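Local coordinates for K Homology domain-containing protein (Aeropyrum pernix, PDB 1TUA) that is of unknown function but, as a protein built from K homology domains, probably binds RNA, at residues L72-L82 with Y130-I141. Numbering follows the deposited sequence.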
ATOM      1  N   LEU A  72       1.784  -6.130  -5.044  1.00 10.44           N
ATOM      2  CA  LEU A  72       0.393  -5.700  -5.184  1.00 10.44           C
ATOM      3  C   LEU A  72       0.133  -4.809  -6.400  1.00 10.63           C
ATOM      4  O   LEU A  72      -1.021  -4.612  -6.797  1.00 11.79           O
ATOM      5  CB  LEU A  72      -0.063  -4.985  -3.911  1.00  9.88           C
ATOM      6  CG  LEU A  72      -0.306  -5.919  -2.722  1.00 10.08           C
ATOM      7  CD1 LEU A  72      -0.455  -5.108  -1.451  1.00 10.03           C
ATOM      8  CD2 LEU A  72      -1.549  -6.760  -2.981  1.00 12.56           C
ATOM      9  N   GLY A  73       1.192  -4.261  -6.990  1.00  9.69           N
ATOM     10  CA  GLY A  73       1.005  -3.431  -8.168  1.00  9.80           C
ATOM     11  C   GLY A  73       1.691  -2.076  -8.178  1.00 10.98           C
ATOM     12  O   GLY A  73       1.813  -1.458  -9.237  1.00 11.51           O
ATOM     13  N   PHE A  74       2.128  -1.602  -7.015  1.00 10.52           N
ATOM     14  CA  PHE A  74       2.804  -0.313  -6.935  1.00 10.17           C
ATOM     15  C   PHE A  74       4.173  -0.338  -7.599  1.00 11.30           C
ATOM     16  O   PHE A  74       4.912  -1.307  -7.470  1.00 11.27           O
ATOM     17  CB  PHE A  74       3.044   0.096  -5.474  1.00  8.62           C
ATOM     18  CG  PHE A  74       1.876   0.776  -4.813  1.00  9.24           C
ATOM     19  CD1 PHE A  74       1.441   2.029  -5.244  1.00  8.99           C
ATOM     20  CD2 PHE A  74       1.242   0.185  -3.725  1.00  8.63           C
ATOM     21  CE1 PHE A  74       0.394   2.683  -4.600  1.00  8.64           C
ATOM     22  CE2 PHE A  74       0.191   0.831  -3.069  1.00  8.13           C
ATOM     23  CZ  PHE A  74      -0.233   2.084  -3.507  1.00  8.42           C
ATOM     24  N   PRO A  75       4.519   0.721  -8.343  1.00 12.32           N
ATOM     25  CA  PRO A  75       5.850   0.714  -8.955  1.00 12.39           C
ATOM     26  C   PRO A  75       6.818   0.925  -7.779  1.00 12.51           C
ATOM     27  O   PRO A  75       6.447   1.528  -6.761  1.00 11.68           O
ATOM     28  CB  PRO A  75       5.806   1.918  -9.904  1.00 14.57           C
ATOM     29  CG  PRO A  75       4.766   2.815  -9.290  1.00 15.81           C
ATOM     30  CD  PRO A  75       3.704   1.831  -8.861  1.00 12.84           C
ATOM     31  N   PRO A  76       8.059   0.427  -7.887  1.00 11.99           N
ATOM     32  CA  PRO A  76       9.022   0.596  -6.793  1.00 11.96           C
ATOM     33  C   PRO A  76       9.104   2.005  -6.198  1.00 11.86           C
ATOM     34  O   PRO A  76       9.114   2.169  -4.980  1.00 11.11           O
ATOM     35  CB  PRO A  76      10.334   0.164  -7.429  1.00 11.51           C
ATOM     36  CG  PRO A  76       9.885  -0.943  -8.326  1.00 13.28           C
ATOM     37  CD  PRO A  76       8.647  -0.369  -8.980  1.00 11.39           C
ATOM     38  N   GLU A  77       9.162   3.012  -7.064  1.00 10.93           N
ATOM     39  CA  GLU A  77       9.270   4.392  -6.623  1.00 11.77           C
ATOM     40  C   GLU A  77       8.185   4.784  -5.626  1.00 12.19           C
ATOM     41  O   GLU A  77       8.449   5.526  -4.683  1.00 14.63           O
ATOM     42  CB  GLU A  77       9.228   5.336  -7.827  1.00 13.71           C
ATOM     43  CG  GLU A  77      10.412   5.220  -8.800  1.00 19.44           C
ATOM     44  CD  GLU A  77      10.405   3.941  -9.638  1.00 22.41           C
ATOM     45  OE1 GLU A  77       9.320   3.366  -9.878  1.00 21.44           O
ATOM     46  OE2 GLU A  77      11.496   3.519 -10.080  1.00 26.63           O
ATOM     47  N   LYS A  78       6.962   4.301  -5.829  1.00 10.31           N
ATOM     48  CA  LYS A  78       5.891   4.631  -4.895  1.00  9.29           C
ATOM     49  C   LYS A  78       5.977   3.743  -3.657  1.00  8.19           C
ATOM     50  O   LYS A  78       5.772   4.208  -2.534  1.00  8.62           O
ATOM     51  CB  LYS A  78       4.527   4.471  -5.564  1.00  9.16           C
ATOM     52  CG  LYS A  78       4.205   5.576  -6.554  1.00 11.78           C
ATOM     53  CD  LYS A  78       2.897   5.304  -7.276  1.00 15.21           C
ATOM     54  CE  LYS A  78       2.446   6.494  -8.119  1.00 16.32           C
ATOM     55  NZ  LYS A  78       2.098   7.659  -7.271  1.00 16.83           N
ATOM     56  N   ALA A  79       6.292   2.467  -3.861  1.00  8.58           N
ATOM     57  CA  ALA A  79       6.405   1.518  -2.751  1.00  8.90           C
ATOM     58  C   ALA A  79       7.460   1.932  -1.719  1.00  9.20           C
ATOM     59  O   ALA A  79       7.299   1.663  -0.530  1.00  9.16           O
ATOM     60  CB  ALA A  79       6.724   0.121  -3.290  1.00  8.85           C
ATOM     61  N   PHE A  80       8.537   2.577  -2.165  1.00  9.95           N
ATOM     62  CA  PHE A  80       9.602   3.010  -1.255  1.00 10.77           C
ATOM     63  C   PHE A  80       9.101   3.946  -0.159  1.00 10.95           C
ATOM     64  O   PHE A  80       9.766   4.140   0.860  1.00 11.19           O
ATOM     65  CB  PHE A  80      10.735   3.698  -2.023  1.00 10.87           C
ATOM     66  CG  PHE A  80      11.530   2.773  -2.902  1.00 15.89           C
ATOM     67  CD1 PHE A  80      11.753   1.450  -2.531  1.00 17.67           C
ATOM     68  CD2 PHE A  80      12.099   3.239  -4.087  1.00 19.33           C
ATOM     69  CE1 PHE A  80      12.535   0.598  -3.324  1.00 19.53           C
ATOM     70  CE2 PHE A  80      12.883   2.396  -4.888  1.00 21.30           C
ATOM     71  CZ  PHE A  80      13.100   1.072  -4.501  1.00 19.90           C
ATOM     72  N   ARG A  81       7.924   4.525  -0.370  1.00 10.23           N
ATOM     73  CA  ARG A  81       7.338   5.420   0.621  1.00 10.46           C
ATOM     74  C   ARG A  81       7.145   4.679   1.940  1.00  9.54           C
ATOM     75  O   ARG A  81       7.152   5.284   3.010  1.00 10.38           O
ATOM     76  CB  ARG A  81       5.992   5.951   0.118  1.00 10.61           C
ATOM     77  CG  ARG A  81       5.214   6.777   1.142  1.00 10.28           C
ATOM     78  CD  ARG A  81       3.990   7.415   0.509  1.00 11.07           C
ATOM     79  NE  ARG A  81       3.155   8.086   1.499  1.00 11.19           N
ATOM     80  CZ  ARG A  81       2.148   8.902   1.196  1.00 11.05           C
ATOM     81  NH1 ARG A  81       1.855   9.147  -0.074  1.00 10.52           N
ATOM     82  NH2 ARG A  81       1.435   9.468   2.163  1.00 10.96           N
ATOM     83  N   LEU A  82       6.981   3.363   1.856  1.00  9.48           N
ATOM     84  CA  LEU A  82       6.779   2.536   3.038  1.00  9.24           C
ATOM     85  C   LEU A  82       8.006   2.462   3.941  1.00 10.40           C
ATOM     86  O   LEU A  82       7.925   1.957   5.062  1.00 11.77           O
ATOM     87  CB  LEU A  82       6.326   1.129   2.620  1.00  8.82           C
ATOM     88  CG  LEU A  82       4.868   1.096   2.127  1.00  8.24           C
ATOM     89  CD1 LEU A  82       4.590  -0.185   1.361  1.00  9.09           C
ATOM     90  CD2 LEU A  82       3.930   1.231   3.313  1.00  9.17           C
ATOM     91  N   TYR A 130      -1.170   7.084  -1.492  1.00  9.62           N
ATOM     92  CA  TYR A 130      -0.935   6.536  -2.822  1.00  9.80           C
ATOM     93  C   TYR A 130      -1.913   5.369  -2.876  1.00  9.13           C
ATOM     94  O   TYR A 130      -1.998   4.594  -1.929  1.00  9.14           O
ATOM     95  CB  TYR A 130       0.482   5.976  -2.990  1.00 11.52           C
ATOM     96  CG  TYR A 130       1.598   6.996  -3.081  1.00 14.09           C
ATOM     97  CD1 TYR A 130       1.342   8.329  -3.411  1.00 14.67           C
ATOM     98  CD2 TYR A 130       2.920   6.613  -2.868  1.00 13.90           C
ATOM     99  CE1 TYR A 130       2.380   9.251  -3.525  1.00 14.99           C
ATOM    100  CE2 TYR A 130       3.959   7.525  -2.982  1.00 15.35           C
ATOM    101  CZ  TYR A 130       3.686   8.839  -3.310  1.00 16.68           C
ATOM    102  OH  TYR A 130       4.725   9.736  -3.434  1.00 19.94           O
ATOM    103  N   ILE A 131      -2.654   5.252  -3.968  1.00  9.38           N
ATOM    104  CA  ILE A 131      -3.622   4.169  -4.108  1.00  9.64           C
ATOM    105  C   ILE A 131      -3.418   3.438  -5.432  1.00 10.71           C
ATOM    106  O   ILE A 131      -3.344   4.062  -6.493  1.00 10.44           O
ATOM    107  CB  ILE A 131      -5.084   4.714  -4.045  1.00  9.06           C
ATOM    108  CG1 ILE A 131      -5.350   5.332  -2.668  1.00  9.80           C
ATOM    109  CG2 ILE A 131      -6.084   3.593  -4.323  1.00  8.48           C
ATOM    110  CD1 ILE A 131      -6.710   6.013  -2.524  1.00 10.53           C
ATOM    111  N   ASN A 132      -3.305   2.116  -5.363  1.00  9.51           N
ATOM    112  CA  ASN A 132      -3.145   1.314  -6.564  1.00 11.15           C
ATOM    113  C   ASN A 132      -4.312   0.351  -6.692  1.00 11.35           C
ATOM    114  O   ASN A 132      -4.618  -0.391  -5.766  1.00 10.78           O
ATOM    115  CB  ASN A 132      -1.842   0.511  -6.534  1.00 11.19           C
ATOM    116  CG  ASN A 132      -1.591  -0.222  -7.841  1.00 12.77           C
ATOM    117  OD1 ASN A 132      -1.959  -1.390  -8.005  1.00 14.03           O
ATOM    118  ND2 ASN A 132      -0.991   0.475  -8.789  1.00 11.96           N
ATOM    119  N   VAL A 133      -4.977   0.383  -7.840  1.00 11.60           N
ATOM    120  CA  VAL A 133      -6.095  -0.513  -8.084  1.00 13.41           C
ATOM    121  C   VAL A 133      -5.567  -1.655  -8.944  1.00 14.50           C
ATOM    122  O   VAL A 133      -5.384  -1.503 -10.154  1.00 14.97           O
ATOM    123  CB  VAL A 133      -7.252   0.203  -8.821  1.00 12.60           C
ATOM    124  CG1 VAL A 133      -8.404  -0.762  -9.044  1.00 14.56           C
ATOM    125  CG2 VAL A 133      -7.720   1.393  -8.009  1.00 12.25           C
ATOM    126  N   GLY A 134      -5.299  -2.792  -8.308  1.00 14.87           N
ATOM    127  CA  GLY A 134      -4.784  -3.938  -9.038  1.00 15.64           C
ATOM    128  C   GLY A 134      -5.886  -4.812  -9.601  1.00 17.48           C
ATOM    129  O   GLY A 134      -7.000  -4.342  -9.833  1.00 18.06           O
ATOM    130  N   GLU A 135      -5.576  -6.087  -9.813  1.00 18.53           N
ATOM    131  CA  GLU A 135      -6.541  -7.041 -10.355  1.00 21.21           C
ATOM    132  C   GLU A 135      -7.818  -7.084  -9.514  1.00 19.28           C
ATOM    133  O   GLU A 135      -8.925  -6.920 -10.039  1.00 20.64           O
ATOM    134  CB  GLU A 135      -5.915  -8.442 -10.423  1.00 25.43           C
ATOM    135  CG  GLU A 135      -6.824  -9.502 -11.039  1.00 32.83           C
ATOM    136  CD  GLU A 135      -6.112 -10.834 -11.278  1.00 37.07           C
ATOM    137  OE1 GLU A 135      -5.633 -11.452 -10.300  1.00 39.87           O
ATOM    138  OE2 GLU A 135      -6.033 -11.262 -12.452  1.00 40.65           O
ATOM    139  N   TYR A 136      -7.666  -7.306  -8.212  1.00 17.29           N
ATOM    140  CA  TYR A 136      -8.815  -7.354  -7.317  1.00 16.53           C
ATOM    141  C   TYR A 136      -8.471  -6.800  -5.944  1.00 15.90           C
ATOM    142  O   TYR A 136      -9.294  -6.832  -5.030  1.00 16.55           O
ATOM    143  CB  TYR A 136      -9.333  -8.791  -7.193  1.00 19.18           C
ATOM    144  CG  TYR A 136      -8.319  -9.759  -6.640  1.00 21.20           C
ATOM    145  CD1 TYR A 136      -8.153  -9.914  -5.264  1.00 22.17           C
ATOM    146  CD2 TYR A 136      -7.483 -10.482  -7.492  1.00 23.32           C
ATOM    147  CE1 TYR A 136      -7.174 -10.764  -4.750  1.00 23.56           C
ATOM    148  CE2 TYR A 136      -6.499 -11.334  -6.988  1.00 23.76           C
ATOM    149  CZ  TYR A 136      -6.350 -11.468  -5.616  1.00 23.38           C
ATOM    150  OH  TYR A 136      -5.362 -12.284  -5.110  1.00 26.21           O
ATOM    151  N   GLU A 137      -7.251  -6.288  -5.803  1.00 14.12           N
ATOM    152  CA  GLU A 137      -6.812  -5.707  -4.534  1.00 13.25           C
ATOM    153  C   GLU A 137      -6.482  -4.231  -4.703  1.00 11.96           C
ATOM    154  O   GLU A 137      -5.781  -3.860  -5.644  1.00 13.07           O
ATOM    155  CB  GLU A 137      -5.571  -6.440  -4.018  1.00 14.14           C
ATOM    156  CG  GLU A 137      -5.851  -7.850  -3.534  1.00 16.65           C
ATOM    157  CD  GLU A 137      -4.629  -8.746  -3.599  1.00 20.48           C
ATOM    158  OE1 GLU A 137      -4.048  -8.891  -4.702  1.00 22.13           O
ATOM    159  OE2 GLU A 137      -4.254  -9.313  -2.549  1.00 21.81           O
ATOM    160  N   VAL A 138      -7.002  -3.388  -3.814  1.00  9.91           N
ATOM    161  CA  VAL A 138      -6.687  -1.960  -3.861  1.00  9.17           C
ATOM    162  C   VAL A 138      -5.734  -1.697  -2.701  1.00  9.70           C
ATOM    163  O   VAL A 138      -6.117  -1.805  -1.534  1.00 11.31           O
ATOM    164  CB  VAL A 138      -7.920  -1.083  -3.698  1.00  9.69           C
ATOM    165  CG1 VAL A 138      -7.515   0.382  -3.769  1.00  8.83           C
ATOM    166  CG2 VAL A 138      -8.926  -1.410  -4.788  1.00 10.15           C
ATOM    167  N   ALA A 139      -4.485  -1.382  -3.031  1.00  9.14           N
ATOM    168  CA  ALA A 139      -3.452  -1.132  -2.029  1.00  9.11           C
ATOM    169  C   ALA A 139      -3.329   0.362  -1.742  1.00  9.59           C
ATOM    170  O   ALA A 139      -3.384   1.188  -2.658  1.00  9.78           O
ATOM    171  CB  ALA A 139      -2.117  -1.693  -2.514  1.00 10.58           C
ATOM    172  N   ILE A 140      -3.133   0.693  -0.469  1.00  8.92           N
ATOM    173  CA  ILE A 140      -3.040   2.078  -0.025  1.00  8.26           C
ATOM    174  C   ILE A 140      -1.819   2.302   0.858  1.00  7.99           C
ATOM    175  O   ILE A 140      -1.563   1.524   1.770  1.00  9.62           O
ATOM    176  CB  ILE A 140      -4.287   2.447   0.813  1.00  9.43           C
ATOM    177  CG1 ILE A 140      -5.559   2.163   0.011  1.00 10.58           C
ATOM    178  CG2 ILE A 140      -4.210   3.902   1.266  1.00  8.60           C
ATOM    179  CD1 ILE A 140      -6.815   2.051   0.875  1.00 12.50           C
ATOM    180  N   ILE A 141      -1.086   3.378   0.594  1.00  8.66           N
ATOM    181  CA  ILE A 141       0.084   3.730   1.392  1.00  8.17           C
ATOM    182  C   ILE A 141      -0.111   5.127   1.969  1.00  8.64           C
ATOM    183  O   ILE A 141      -0.371   6.076   1.227  1.00  9.30           O
ATOM    184  CB  ILE A 141       1.384   3.746   0.549  1.00  9.02           C
ATOM    185  CG1 ILE A 141       1.680   2.342  -0.006  1.00  8.10           C
ATOM    186  CG2 ILE A 141       2.544   4.239   1.415  1.00  9.39           C
ATOM    187  CD1 ILE A 141       2.758   2.312  -1.074  1.00  8.22           C
TER
HETATM  188  O   HOH W   1      -3.001  -3.112  -5.791  1.00 14.45           O
HETATM  189  O   HOH W   2      -2.772  -6.911  -8.306  1.00 35.01           O
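Phe-74, Leu-72 and Arg-81 pack on one face of the 130-133/137-141 beta hairpin, joining the end of helix 57-72, the following loop and a short helix running into a 3-10 segment to the sheet of the C-terminal KH domain; the contact is apolar round Phe-74 and cation-pi at Tyr-130. The Phe-74 ring stands on the hairpin with CZ foremost, wedged between the side chains of Asn-132 and Ile-141. Asn-132 CB sits over the centre of one face, 3.7 Å from the Phe-74 centroid, and Ile-141 CD1 over the opposite face nearer the rim, both as CH-pi contacts. Phe-74 CE2 meets Ala-139 CB at 3.5 Å, and CE1 rests on Tyr-130 CB. Cutting Phe-74 back to an alanine is likely to open a gap between Asn-132 and Ile-141 and take the ring from Ala-139 CB.

The Tyr-130 ring is held between two cations. Lys-78 NZ, brought back over the ring by a bend at chi4 (-66°), lies 4.1 Å from the Tyr-130 centroid; on the other face Arg-81 CZ stands 4.5 Å from it. The guanidinium, at 83° to the ring, presents NH1 to it. Hydrogen bonds to Gln-87 and Asp-128 fix the rest of the Arg-81 head, whose extended chain runs along Ile-141 CG2.

Near the hairpin turn, a water bridges Leu-72 O (2.7 Å) and Glu-137 O. Leu-72 CD2 lies against the carboxylate of Glu-137, which is salt-bridged to Lys-11. Gly-73, with positive phi, closes helix 57-72 in a Schellman motif, and a side chain there would run into Asn-132 OD1. Short helix 76-79 thus joins helix 57-72 on the strand face turned from helices 118-127 and 144-158, consistent with tandem KH modules stacked as a four-layer alpha-beta sandwich.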